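Local coordinates for transcriptional repressor PadR (Bacillus cereus, PDB 6JYI), which acts as a PadR-like transcriptional regulator that binds DNA and is expected to work as a dimer with winged helix-turn-helix domains, at the interface of chains A and B. Residues are numbered along the deposited sequence; one frame, centred on the assembly and turned at random. Chains: chain A/B, Transcriptional repressor PadR.

Contact 1: the interface of chains A and B. Residues chain A 38-39, 95-97; chain B 97-101.
Main-chain bonds at A:Val97 and A:Phe38 grip the B:Arg99 segment from both sides, an instance of a subunit interface built on backbone pairing. A:Val97 N donates to B:Arg99 O at 2.9 Å, and B:Arg99 N returns a bond to A:Val97 O, closing an antiparallel pair. On the opposite side, B:Ser100 N reaches A:Phe38 O at 2.7 Å, while A:Phe39 makes a bridge with B:Arg99.

Among side chains, B:Ser100 places OG anti to its backbone N (chi1 176°), where the hydroxyl donates to carboxylate oxygen OD1 of A:Asp96 at 2.8 Å, approaching from above the carboxylate plane, 39° out of it.

B:Arg99 packs against A:Val97 on one side of its strand and A:Phe39 on the other. Its chain bends at chi3 (-33°) and runs alongside A:Val97, pointing the same way. The valine CB lies over one face of the guanidinium, toward its rim, and A:Val97 CG2 comes 3.9 Å from B:Arg99 NH2. The arginine CB meanwhile covers the centre of one face of the A:Phe39 ring, whose edge meets B:Ser100 O.

Two waters add further polar links: one molecule joins A:Lys95 O, B:Arg99 O and B:Asp101 N, another bridges the carbonyls of A:Val97 and B:Val97, 2.9 Å from A:Val97 O and 2.7 Å from B:Val97 O.

In the fold, strand 97-99 of each chain meets its counterpart, and chain B then enters helix 101-107, while A:Phe38 and A:Phe39 belong to the loop that follows helix 24-35.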
ATOM      1  N   PHE A  38       1.983  -6.203  -2.996  1.00 37.85           N
ATOM      2  CA  PHE A  38       1.792  -6.178  -1.554  1.00 37.14           C
ATOM      3  C   PHE A  38       2.994  -5.751  -0.702  1.00 35.72           C
ATOM      4  O   PHE A  38       2.852  -5.631   0.511  1.00 34.66           O
ATOM      5  CB  PHE A  38       1.180  -7.506  -1.076  1.00 37.31           C
ATOM      6  CG  PHE A  38       2.090  -8.685  -1.207  1.00 36.16           C
ATOM      7  CD1 PHE A  38       3.089  -8.897  -0.278  1.00 35.43           C
ATOM      8  CD2 PHE A  38       1.906  -9.613  -2.245  1.00 39.11           C
ATOM      9  CE1 PHE A  38       3.950  -9.977  -0.391  1.00 36.04           C
ATOM     10  CE2 PHE A  38       2.749 -10.722  -2.347  1.00 36.25           C
ATOM     11  CZ  PHE A  38       3.771 -10.889  -1.441  1.00 36.11           C
ATOM     12  N   PHE A  39       4.158  -5.493  -1.319  1.00 35.00           N
ATOM     13  CA  PHE A  39       5.277  -4.893  -0.607  1.00 35.71           C
ATOM     14  C   PHE A  39       6.103  -4.067  -1.593  1.00 37.64           C
ATOM     15  O   PHE A  39       7.264  -4.375  -1.900  1.00 37.30           O
ATOM     16  CB  PHE A  39       6.122  -5.934   0.167  1.00 34.95           C
ATOM     17  CG  PHE A  39       6.534  -5.475   1.558  1.00 35.09           C
ATOM     18  CD1 PHE A  39       5.697  -5.723   2.677  1.00 36.73           C
ATOM     19  CD2 PHE A  39       7.712  -4.764   1.744  1.00 36.43           C
ATOM     20  CE1 PHE A  39       6.047  -5.280   3.953  1.00 36.99           C
ATOM     21  CE2 PHE A  39       8.077  -4.327   3.003  1.00 37.40           C
ATOM     22  CZ  PHE A  39       7.236  -4.586   4.123  1.00 37.69           C
ATOM     23  N   LYS A  95       0.397  -3.018  10.497  1.00 26.55           N
ATOM     24  CA  LYS A  95      -0.731  -2.539   9.687  1.00 27.43           C
ATOM     25  C   LYS A  95      -0.334  -2.221   8.249  1.00 25.67           C
ATOM     26  O   LYS A  95       0.836  -1.894   7.963  1.00 22.31           O
ATOM     27  CB  LYS A  95      -1.387  -1.299  10.358  1.00 29.72           C
ATOM     28  CG  LYS A  95      -0.581   0.021  10.194  1.00 33.38           C
ATOM     29  CD  LYS A  95      -1.286   1.282  10.666  1.00 40.08           C
ATOM     30  CE  LYS A  95      -1.932   2.140   9.505  1.00 46.05           C
ATOM     31  NZ  LYS A  95      -1.050   2.502   8.282  1.00 44.56           N
ATOM     32  N   ASP A  96      -1.291  -2.364   7.324  1.00 27.13           N
ATOM     33  CA  ASP A  96      -1.082  -2.020   5.933  1.00 27.40           C
ATOM     34  C   ASP A  96      -0.709  -0.549   5.841  1.00 28.18           C
ATOM     35  O   ASP A  96      -1.227   0.277   6.600  1.00 28.55           O
ATOM     36  CB  ASP A  96      -2.355  -2.205   5.114  1.00 28.26           C
ATOM     37  CG  ASP A  96      -2.708  -3.677   4.880  1.00 29.49           C
ATOM     38  OD1 ASP A  96      -1.917  -4.573   5.245  1.00 28.12           O
ATOM     39  OD2 ASP A  96      -3.786  -3.925   4.302  1.00 28.44           O
ATOM     40  N   VAL A  97       0.174  -0.220   4.901  1.00 28.54           N
ATOM     41  CA  VAL A  97       0.468   1.170   4.588  1.00 29.05           C
ATOM     42  C   VAL A  97       0.217   1.337   3.088  1.00 28.95           C
ATOM     43  O   VAL A  97       0.908   0.718   2.275  1.00 29.40           O
ATOM     44  CB  VAL A  97       1.927   1.510   4.922  1.00 29.93           C
ATOM     45  CG1 VAL A  97       2.315   2.955   4.478  1.00 31.78           C
ATOM     46  CG2 VAL A  97       2.242   1.259   6.421  1.00 29.52           C
TER
ATOM     47  N   VAL B  97       0.907   2.419  -4.169  1.00 32.90           N
ATOM     48  CA  VAL B  97       2.020   1.780  -3.481  1.00 32.01           C
ATOM     49  C   VAL B  97       1.514   1.197  -2.162  1.00 30.47           C
ATOM     50  O   VAL B  97       1.197   1.922  -1.229  1.00 29.19           O
ATOM     51  CB  VAL B  97       3.179   2.753  -3.165  1.00 32.86           C
ATOM     52  CG1 VAL B  97       4.365   1.970  -2.551  1.00 32.79           C
ATOM     53  CG2 VAL B  97       3.603   3.520  -4.409  1.00 36.10           C
ATOM     54  N   LEU B  98       1.410  -0.123  -2.127  1.00 29.44           N
ATOM     55  CA  LEU B  98       0.948  -0.849  -0.965  1.00 28.70           C
ATOM     56  C   LEU B  98       2.048  -1.694  -0.322  1.00 28.76           C
ATOM     57  O   LEU B  98       2.747  -2.445  -1.016  1.00 29.24           O
ATOM     58  CB  LEU B  98      -0.190  -1.796  -1.362  1.00 28.98           C
ATOM     59  CG  LEU B  98      -0.674  -2.740  -0.246  1.00 27.84           C
ATOM     60  CD1 LEU B  98      -1.243  -1.911   0.889  1.00 30.52           C
ATOM     61  CD2 LEU B  98      -1.770  -3.716  -0.803  1.00 31.11           C
ATOM     62  N   ARG B  99       2.176  -1.571   0.992  1.00 28.71           N
ATOM     63  CA  ARG B  99       2.984  -2.486   1.790  0.50 28.05           C
ATOM     64  C   ARG B  99       2.092  -3.145   2.838  1.00 26.91           C
ATOM     65  O   ARG B  99       1.529  -2.474   3.702  1.00 28.21           O
ATOM     66  CB  ARG B  99       4.147  -1.752   2.453  0.50 29.33           C
ATOM     67  CG  ARG B  99       4.871  -0.757   1.553  0.50 31.29           C
ATOM     68  CD  ARG B  99       6.241  -0.384   2.182  0.50 35.58           C
ATOM     69  NE  ARG B  99       6.139  -0.388   3.648  0.50 37.19           N
ATOM     70  CZ  ARG B  99       6.141   0.711   4.405  0.50 38.73           C
ATOM     71  NH1 ARG B  99       6.269   1.907   3.844  0.50 39.92           N
ATOM     72  NH2 ARG B  99       6.025   0.611   5.722  0.50 39.38           N
ATOM     73  N   SER B 100       1.942  -4.454   2.735  1.00 24.97           N
ATOM     74  CA  SER B 100       1.098  -5.225   3.602  1.00 24.09           C
ATOM     75  C   SER B 100       1.956  -6.344   4.216  1.00 23.90           C
ATOM     76  O   SER B 100       2.278  -7.348   3.545  1.00 22.45           O
ATOM     77  CB  SER B 100      -0.070  -5.833   2.819  1.00 23.46           C
ATOM     78  OG  SER B 100      -0.863  -6.688   3.658  1.00 24.68           O
ATOM     79  N   ASP B 101       2.343  -6.136   5.477  1.00 23.17           N
ATOM     80  CA  ASP B 101       3.106  -7.138   6.222  1.00 23.34           C
ATOM     81  C   ASP B 101       2.289  -8.430   6.323  1.00 22.28           C
ATOM     82  O   ASP B 101       2.816  -9.519   6.182  1.00 21.83           O
ATOM     83  CB  ASP B 101       3.400  -6.593   7.605  1.00 23.43           C
ATOM     84  CG  ASP B 101       4.419  -7.420   8.383  1.00 23.89           C
ATOM     85  OD1 ASP B 101       5.090  -8.318   7.818  1.00 23.91           O
ATOM     86  OD2 ASP B 101       4.521  -7.151   9.584  1.00 23.58           O
TER
HETATM   87  O   HOH W   1       2.457  -3.403   6.322  1.00 26.26           O
HETATM   88  O   HOH W   2       2.844   2.277   0.820  1.00 37.78           O

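Contact 2: the interface of chains A and B. Residues chain A 98-100, 102-103, 124, 128; chain B 38, 93, 95-96.
B:Phe38 and A:Leu103 form the close-packed end of a contact that illustrates how one interface can pass from hydrocarbon packing to charge and water over a few residues. The phenylalanine CG sits in the crowded position between backbone N and carbonyl carbon (chi1 60°), which turns the ring toward helix 101-107 of chain A. A:Leu103 crosses it obliquely: its CB rests over one face, toward the rim, as a CH-pi contact, 3.7 Å from B:Phe38 CD1. The leucine methyl CD1 lies against the phenylalanine CB, so base and ring are packed by one side chain. Beside them A:Ser100 N donates to B:Phe38 O at 2.8 Å.

A:Ser100 joins the two regions. Its OG donates to B:Asp96 OD1 at 2.8 Å, on the syn side of the carboxylate but 29° out of its plane. OG of A:Ser100 also accepts a bond from A:Leu103 N at 3.2 Å, capping the start of helix 101-107 while tying it to the partner chain.

Beyond the serine, polar and water-mediated links take over across the contact. A:Lys128 comes in from helix 114-142, its chain bent at chi2 (-88°) and again near its tip, which brings NZ to the carboxylates, and crosses B:Asp96 at about a right angle. A:Lys128 NZ forms a salt bridge with B:Asp96 OD2 at 3.1 Å, from above the carboxylate plane. A second, from A:Lys128 NZ to A:Glu124 OE2 on the anti side, measures 3.0 Å. If charged, the shared amine would be expected to ease the repulsion between the two carboxylates, whose A:Glu124 OE2 and B:Asp96 OD1 stand 4.2 Å apart.

Lighter apolar touches gather at A:Phe102: A:Glu124 lays its CG over the centre of a ring face, and B:Val93 CG1 touches the backbone. One water links A:Arg99 O to B:Lys95 O; another, bound to A:Phe102 N, stands 2.6 Å from B:Asp96 OD1, the oxygen that also takes the serine hydroxyl.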
ATOM      1  N   LEU A  98      -0.694   2.244   2.722  1.00 28.95           N
ATOM      2  CA  LEU A  98      -1.047   2.493   1.310  1.00 29.15           C
ATOM      3  C   LEU A  98      -0.900   3.941   0.928  1.00 29.64           C
ATOM      4  O   LEU A  98      -1.341   4.825   1.663  1.00 28.99           O
ATOM      5  CB  LEU A  98      -2.485   2.038   1.017  1.00 29.07           C
ATOM      6  CG  LEU A  98      -3.039   2.341  -0.382  1.00 28.66           C
ATOM      7  CD1 LEU A  98      -2.418   1.473  -1.500  1.00 31.16           C
ATOM      8  CD2 LEU A  98      -4.562   2.186  -0.396  1.00 32.73           C
ATOM      9  N   ARG A  99      -0.256   4.186  -0.223  1.00 31.01           N
ATOM     10  CA  ARG A  99      -0.241   5.518  -0.837  1.00 31.39           C
ATOM     11  C   ARG A  99      -0.955   5.394  -2.151  1.00 31.06           C
ATOM     12  O   ARG A  99      -0.406   4.820  -3.087  1.00 32.78           O
ATOM     13  CB  ARG A  99       1.179   6.048  -1.072  1.00 33.01           C
ATOM     14  CG  ARG A  99       1.200   7.435  -1.736  1.00 36.56           C
ATOM     15  CD  ARG A  99       2.547   8.136  -1.704  1.00 44.34           C
ATOM     16  NE  ARG A  99       3.479   7.633  -2.712  1.00 48.50           N
ATOM     17  CZ  ARG A  99       4.552   6.863  -2.475  1.00 54.54           C
ATOM     18  NH1 ARG A  99       4.873   6.456  -1.242  1.00 56.17           N
ATOM     19  NH2 ARG A  99       5.322   6.473  -3.497  1.00 54.54           N
ATOM     20  N   SER A 100      -2.177   5.927  -2.229  1.00 30.23           N
ATOM     21  CA  SER A 100      -2.931   5.958  -3.468  1.00 29.49           C
ATOM     22  C   SER A 100      -3.156   7.399  -3.909  1.00 29.64           C
ATOM     23  O   SER A 100      -4.062   8.077  -3.404  1.00 29.66           O
ATOM     24  CB  SER A 100      -4.282   5.269  -3.286  1.00 30.17           C
ATOM     25  OG  SER A 100      -5.038   5.324  -4.480  1.00 28.77           O
ATOM     26  N   PHE A 102      -4.356   8.166  -6.776  1.00 31.32           N
ATOM     27  CA  PHE A 102      -5.704   8.140  -7.344  1.00 31.91           C
ATOM     28  C   PHE A 102      -6.832   8.470  -6.331  1.00 31.54           C
ATOM     29  O   PHE A 102      -7.712   9.263  -6.636  1.00 30.68           O
ATOM     30  CB  PHE A 102      -6.001   6.790  -7.982  1.00 32.48           C
ATOM     31  CG  PHE A 102      -7.445   6.617  -8.361  1.00 33.07           C
ATOM     32  CD1 PHE A 102      -7.963   7.243  -9.490  1.00 36.26           C
ATOM     33  CD2 PHE A 102      -8.296   5.823  -7.587  1.00 32.36           C
ATOM     34  CE1 PHE A 102      -9.302   7.082  -9.837  1.00 37.97           C
ATOM     35  CE2 PHE A 102      -9.632   5.664  -7.926  1.00 34.86           C
ATOM     36  CZ  PHE A 102     -10.140   6.300  -9.049  1.00 36.60           C
ATOM     37  N   LEU A 103      -6.828   7.852  -5.152  1.00 30.20           N
ATOM     38  CA  LEU A 103      -7.858   8.164  -4.176  1.00 30.26           C
ATOM     39  C   LEU A 103      -7.763   9.616  -3.674  1.00 30.60           C
ATOM     40  O   LEU A 103      -8.790  10.209  -3.351  1.00 29.35           O
ATOM     41  CB  LEU A 103      -7.888   7.170  -3.025  1.00 29.31           C
ATOM     42  CG  LEU A 103      -8.318   5.748  -3.432  1.00 30.25           C
ATOM     43  CD1 LEU A 103      -8.189   4.746  -2.271  1.00 30.86           C
ATOM     44  CD2 LEU A 103      -9.734   5.761  -3.983  1.00 29.20           C
ATOM     45  N   GLU A 124      -7.901   3.756 -13.979  1.00 43.11           N
ATOM     46  CA  GLU A 124      -7.765   2.961 -12.749  1.00 41.90           C
ATOM     47  C   GLU A 124      -8.429   1.585 -12.872  1.00 41.89           C
ATOM     48  O   GLU A 124      -7.869   0.565 -12.444  1.00 41.83           O
ATOM     49  CB  GLU A 124      -8.384   3.726 -11.583  1.00 41.67           C
ATOM     50  CG  GLU A 124      -8.053   3.150 -10.237  1.00 43.17           C
ATOM     51  CD  GLU A 124      -6.573   3.249  -9.934  1.00 46.29           C
ATOM     52  OE1 GLU A 124      -5.841   3.924 -10.709  1.00 49.36           O
ATOM     53  OE2 GLU A 124      -6.172   2.667  -8.911  1.00 49.62           O
ATOM     54  N   LYS A 128      -6.250  -1.923 -12.690  1.00 41.68           N
ATOM     55  CA  LYS A 128      -6.556  -3.002 -11.741  1.00 41.00           C
ATOM     56  C   LYS A 128      -6.956  -4.286 -12.469  1.00 41.78           C
ATOM     57  O   LYS A 128      -6.578  -5.381 -12.042  1.00 40.46           O
ATOM     58  CB  LYS A 128      -7.611  -2.574 -10.703  1.00 40.38           C
ATOM     59  CG  LYS A 128      -7.143  -1.423  -9.752  1.00 42.18           C
ATOM     60  CD  LYS A 128      -6.426  -1.953  -8.549  1.00 45.25           C
ATOM     61  CE  LYS A 128      -5.503  -0.928  -7.854  1.00 46.67           C
ATOM     62  NZ  LYS A 128      -6.219   0.212  -7.225  1.00 48.31           N
TER
ATOM     63  N   PHE B  38      -5.285   5.887   2.782  1.00 32.75           N
ATOM     64  CA  PHE B  38      -4.671   5.962   1.442  1.00 33.42           C
ATOM     65  C   PHE B  38      -3.524   6.944   1.262  1.00 32.07           C
ATOM     66  O   PHE B  38      -3.058   7.144   0.155  1.00 31.63           O
ATOM     67  CB  PHE B  38      -5.727   6.133   0.381  1.00 33.87           C
ATOM     68  CG  PHE B  38      -6.563   7.375   0.517  1.00 34.16           C
ATOM     69  CD1 PHE B  38      -6.142   8.563  -0.025  1.00 32.14           C
ATOM     70  CD2 PHE B  38      -7.808   7.323   1.129  1.00 33.36           C
ATOM     71  CE1 PHE B  38      -6.963   9.713   0.064  1.00 34.02           C
ATOM     72  CE2 PHE B  38      -8.621   8.452   1.208  1.00 31.57           C
ATOM     73  CZ  PHE B  38      -8.205   9.626   0.681  1.00 31.81           C
ATOM     74  N   VAL B  93      -1.239  10.359 -12.816  1.00 46.00           N
ATOM     75  CA  VAL B  93      -1.615   9.689 -11.569  1.00 44.31           C
ATOM     76  C   VAL B  93      -0.644   8.545 -11.306  1.00 46.17           C
ATOM     77  O   VAL B  93      -0.508   7.627 -12.125  1.00 47.53           O
ATOM     78  CB  VAL B  93      -3.045   9.130 -11.609  1.00 44.57           C
ATOM     79  CG1 VAL B  93      -3.350   8.396 -10.301  1.00 41.56           C
ATOM     80  CG2 VAL B  93      -4.056  10.259 -11.834  1.00 44.30           C
ATOM     81  N   LYS B  95       0.914   5.153  -9.770  1.00 49.96           N
ATOM     82  CA  LYS B  95       0.384   3.865  -9.374  1.00 51.27           C
ATOM     83  C   LYS B  95       0.315   3.804  -7.863  1.00 48.42           C
ATOM     84  O   LYS B  95       1.065   4.472  -7.170  1.00 45.53           O
ATOM     85  CB  LYS B  95       1.245   2.706  -9.921  1.00 55.45           C
ATOM     86  CG  LYS B  95       2.579   2.496  -9.185  1.00 54.80           C
ATOM     87  N   ASP B  96      -0.616   3.008  -7.372  1.00 34.69           N
ATOM     88  CA  ASP B  96      -0.740   2.712  -5.959  1.00 34.37           C
ATOM     89  C   ASP B  96       0.540   2.081  -5.412  1.00 33.70           C
ATOM     90  O   ASP B  96       1.155   1.271  -6.107  1.00 34.56           O
ATOM     91  CB  ASP B  96      -1.864   1.696  -5.726  1.00 34.03           C
ATOM     92  CG  ASP B  96      -3.222   2.308  -5.628  1.00 36.10           C
ATOM     93  OD1 ASP B  96      -3.414   3.534  -5.803  1.00 40.44           O
ATOM     94  OD2 ASP B  96      -4.136   1.518  -5.343  1.00 37.96           O
TER
HETATM   95  O   HOH W   3      -2.934   5.563  -7.324  1.00 31.35           O
HETATM   96  O   HOH W   4       0.324   6.393  -5.419  1.00 31.75           O

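Contacts 1 and 2 lie about 12 Å apart, measured between the centres of their C-alpha atoms, and are neighbouring parts of one two-fold symmetric interface. Each draws on the same stretches with the chains exchanged: the loop around Phe38, the segment near Asp96, strand 97-99 and Ser100. Contact 1 shows the strand pairing near the centre of the interface, whereas contact 2 reaches further along helix 101-107 and onto helix 114-142. Since the main-chain and Ser100-Asp96 bonds recur in both halves, although the two Arg99 side chains differ, the short strand ties both chains reciprocally, consistent with the dimer expected of a PadR-family regulator with two DNA-binding domains.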